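Side-chain contact in UV damage endonuclease (Sulfolobus acidocaldarius, PDB 3TC3), which probably acts as a metal-dependent endonuclease that recognises UV-damaged and other lesion-bearing DNA in excision repair: residues Val217-Asn221 against Leu222-Ile226. Residues are numbered along the deposited sequence; the frame is centred on the assembly and turned at random.
Sequences VIFDN and LHHSI. With MN (manganese (II) ion), chain C.
The D220 carboxylate lies flat over one face of the H223 imidazole, the two planes only 6° apart. D220 OD1 sits above the rim of the ring, 3.3 Å from H223 CG. The same oxygen accepts from the backbone: H223 N to D220 OD1 is 2.9 Å and nearly straight. The N-H reaches OD1 on its anti side, tilted out of the carboxylate plane. D220 is thus the N-cap of the short helix. D220 OD2, the other oxygen, binds the manganese at 1.9 Å. A chi1 of -177° swings the D220 carboxylate beside the carbonyl carbon, and its oxygens divide between helix start and metal. A hydrogen bond from H223 ND1 to N196 O helps fix the imidazole under the carboxylate.

On the other side of the strand, F219 meets H224. F219 CE1 comes over a face of the imidazole, 3.5 Å from H224 CG, with the ring planes oblique at 54°. Helices 203-213 and 233-241 also pack on F219. H224 NE2 hydrogen-bonds to E231 O.

Two backbone bonds form the first helical turn: H224 N to D220 O, 3.0 Å, and S225 N to N221 O, 2.9 Å. S225 OG donates back to L222 O at 2.7 Å.

E195, D251 and E288 belong to the same manganese site, which also holds a water, at the C-terminal strand ends, where TIM barrels carry their active sites.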
ATOM      1  N   VAL A 217     -12.068  -0.836  -2.006  1.00 11.04           N
ATOM      2  CA  VAL A 217     -11.280  -1.218  -3.140  1.00 10.28           C
ATOM      3  C   VAL A 217     -10.340  -0.103  -3.585  1.00 10.87           C
ATOM      4  O   VAL A 217     -10.787   1.009  -3.867  1.00 12.80           O
ATOM      5  CB  VAL A 217     -12.208  -1.632  -4.310  1.00 10.92           C
ATOM      6  CG1 VAL A 217     -11.380  -2.105  -5.582  1.00 10.39           C
ATOM      7  CG2 VAL A 217     -13.192  -2.749  -3.826  1.00 11.74           C
ATOM      8  N   ILE A 218      -9.075  -0.456  -3.627  1.00 11.04           N
ATOM      9  CA  ILE A 218      -8.087   0.448  -4.290  1.00 11.17           C
ATOM     10  C   ILE A 218      -8.063   0.137  -5.775  1.00 11.74           C
ATOM     11  O   ILE A 218      -7.748  -1.008  -6.178  1.00 13.21           O
ATOM     12  CB  ILE A 218      -6.657   0.204  -3.730  1.00 12.31           C
ATOM     13  CG1 ILE A 218      -6.581   0.688  -2.322  1.00 16.06           C
ATOM     14  CG2 ILE A 218      -5.586   1.020  -4.603  1.00 13.06           C
ATOM     15  CD1 ILE A 218      -5.164   0.718  -1.725  1.00 18.85           C
ATOM     16  N   PHE A 219      -8.333   1.163  -6.577  1.00 11.53           N
ATOM     17  CA  PHE A 219      -8.206   1.045  -8.042  1.00 12.13           C
ATOM     18  C   PHE A 219      -6.796   1.241  -8.554  1.00 12.59           C
ATOM     19  O   PHE A 219      -6.179   2.222  -8.237  1.00 12.60           O
ATOM     20  CB  PHE A 219      -9.082   2.174  -8.637  1.00 13.59           C
ATOM     21  CG  PHE A 219      -9.093   2.221 -10.133  1.00 13.09           C
ATOM     22  CD1 PHE A 219      -9.792   1.247 -10.891  1.00 14.18           C
ATOM     23  CD2 PHE A 219      -8.345   3.190 -10.812  1.00 13.26           C
ATOM     24  CE1 PHE A 219      -9.816   1.337 -12.245  1.00 13.67           C
ATOM     25  CE2 PHE A 219      -8.353   3.240 -12.195  1.00 14.88           C
ATOM     26  CZ  PHE A 219      -9.096   2.286 -12.932  1.00 14.09           C
ATOM     27  N   ASP A 220      -6.305   0.290  -9.292  1.00 11.42           N
ATOM     28  CA  ASP A 220      -4.995   0.361  -9.926  1.00 12.44           C
ATOM     29  C   ASP A 220      -5.242   0.526 -11.395  1.00 12.70           C
ATOM     30  O   ASP A 220      -5.827  -0.332 -12.011  1.00 12.19           O
ATOM     31  CB  ASP A 220      -4.239  -0.878  -9.640  1.00 14.81           C
ATOM     32  CG  ASP A 220      -2.875  -0.775 -10.215  1.00 18.52           C
ATOM     33  OD1 ASP A 220      -2.673  -0.658 -11.412  1.00 18.36           O
ATOM     34  OD2 ASP A 220      -1.922  -0.789  -9.346  1.00 21.82           O
ATOM     35  N   ASN A 221      -4.827   1.694 -11.907  1.00 11.60           N
ATOM     36  CA  ASN A 221      -5.210   2.030 -13.296  1.00 12.37           C
ATOM     37  C   ASN A 221      -4.495   1.112 -14.330  1.00 11.87           C
ATOM     38  O   ASN A 221      -5.139   0.732 -15.289  1.00 11.80           O
ATOM     39  CB  ASN A 221      -4.960   3.472 -13.601  1.00 14.23           C
ATOM     40  CG  ASN A 221      -3.523   3.842 -13.619  1.00 12.74           C
ATOM     41  OD1 ASN A 221      -2.714   3.423 -12.758  1.00 13.33           O
ATOM     42  ND2 ASN A 221      -3.169   4.681 -14.616  1.00 14.70           N
ATOM     43  N   LEU A 222      -3.213   0.822 -14.149  1.00 12.30           N
ATOM     44  CA  LEU A 222      -2.510  -0.005 -15.156  1.00 13.64           C
ATOM     45  C   LEU A 222      -3.134  -1.399 -15.113  1.00 12.13           C
ATOM     46  O   LEU A 222      -3.434  -1.967 -16.146  1.00 13.18           O
ATOM     47  CB  LEU A 222      -1.025  -0.060 -14.789  1.00 14.89           C
ATOM     48  CG  LEU A 222      -0.177  -0.981 -15.691  1.00 17.36           C
ATOM     49  CD1 LEU A 222      -0.248  -0.532 -17.126  1.00 17.82           C
ATOM     50  CD2 LEU A 222       1.287  -0.969 -15.196  1.00 17.80           C
ATOM     51  N   HIS A 223      -3.433  -1.923 -13.902  1.00 12.24           N
ATOM     52  CA  HIS A 223      -4.018  -3.252 -13.874  1.00 12.61           C
ATOM     53  C   HIS A 223      -5.368  -3.317 -14.542  1.00 12.15           C
ATOM     54  O   HIS A 223      -5.712  -4.299 -15.233  1.00 12.65           O
ATOM     55  CB  HIS A 223      -4.144  -3.743 -12.437  1.00 14.32           C
ATOM     56  CG  HIS A 223      -2.831  -3.902 -11.694  1.00 17.67           C
ATOM     57  ND1 HIS A 223      -2.811  -4.122 -10.342  1.00 16.71           N
ATOM     58  CD2 HIS A 223      -1.515  -3.775 -12.104  1.00 19.98           C
ATOM     59  CE1 HIS A 223      -1.529  -4.185  -9.889  1.00 21.65           C
ATOM     60  NE2 HIS A 223      -0.710  -3.954 -10.937  1.00 19.14           N
ATOM     61  N   HIS A 224      -6.161  -2.294 -14.296  1.00 10.88           N
ATOM     62  CA  HIS A 224      -7.481  -2.237 -14.946  1.00 11.94           C
ATOM     63  C   HIS A 224      -7.357  -2.120 -16.443  1.00 13.24           C
ATOM     64  O   HIS A 224      -8.153  -2.747 -17.148  1.00 13.33           O
ATOM     65  CB  HIS A 224      -8.204  -1.016 -14.353  1.00 11.94           C
ATOM     66  CG  HIS A 224      -9.601  -0.798 -14.973  1.00 13.52           C
ATOM     67  ND1 HIS A 224     -10.668  -1.593 -14.653  1.00 13.77           N
ATOM     68  CD2 HIS A 224     -10.072   0.144 -15.893  1.00 15.35           C
ATOM     69  CE1 HIS A 224     -11.767  -1.188 -15.386  1.00 15.70           C
ATOM     70  NE2 HIS A 224     -11.399  -0.112 -16.114  1.00 16.35           N
ATOM     71  N   SER A 225      -6.373  -1.367 -16.938  1.00 12.27           N
ATOM     72  CA  SER A 225      -6.225  -1.192 -18.373  1.00 15.07           C
ATOM     73  C   SER A 225      -5.967  -2.574 -18.995  1.00 15.40           C
ATOM     74  O   SER A 225      -6.376  -2.854 -20.170  1.00 17.25           O
ATOM     75  CB  SER A 225      -5.097  -0.236 -18.680  1.00 17.19           C
ATOM     76  OG  SER A 225      -3.788  -0.790 -18.516  1.00 21.75           O
ATOM     77  N   ILE A 226      -5.295  -3.458 -18.240  1.00 15.71           N
ATOM     78  CA  ILE A 226      -4.908  -4.798 -18.751  1.00 14.71           C
ATOM     79  C   ILE A 226      -6.053  -5.834 -18.604  1.00 15.63           C
ATOM     80  O   ILE A 226      -6.304  -6.654 -19.479  1.00 16.83           O
ATOM     81  CB  ILE A 226      -3.643  -5.296 -18.056  1.00 15.26           C
ATOM     82  CG1 ILE A 226      -2.477  -4.338 -18.442  1.00 15.40           C
ATOM     83  CG2 ILE A 226      -3.275  -6.788 -18.410  1.00 16.39           C
ATOM     84  CD1 ILE A 226      -1.187  -4.697 -17.655  1.00 16.34           C
TER
HETATM   85 MN    MN C 290      -0.988  -1.260  -7.701  1.00 45.06          MN
HETATM   86  O   HOH W   1       0.063  -2.304  -5.826  1.00 26.75           O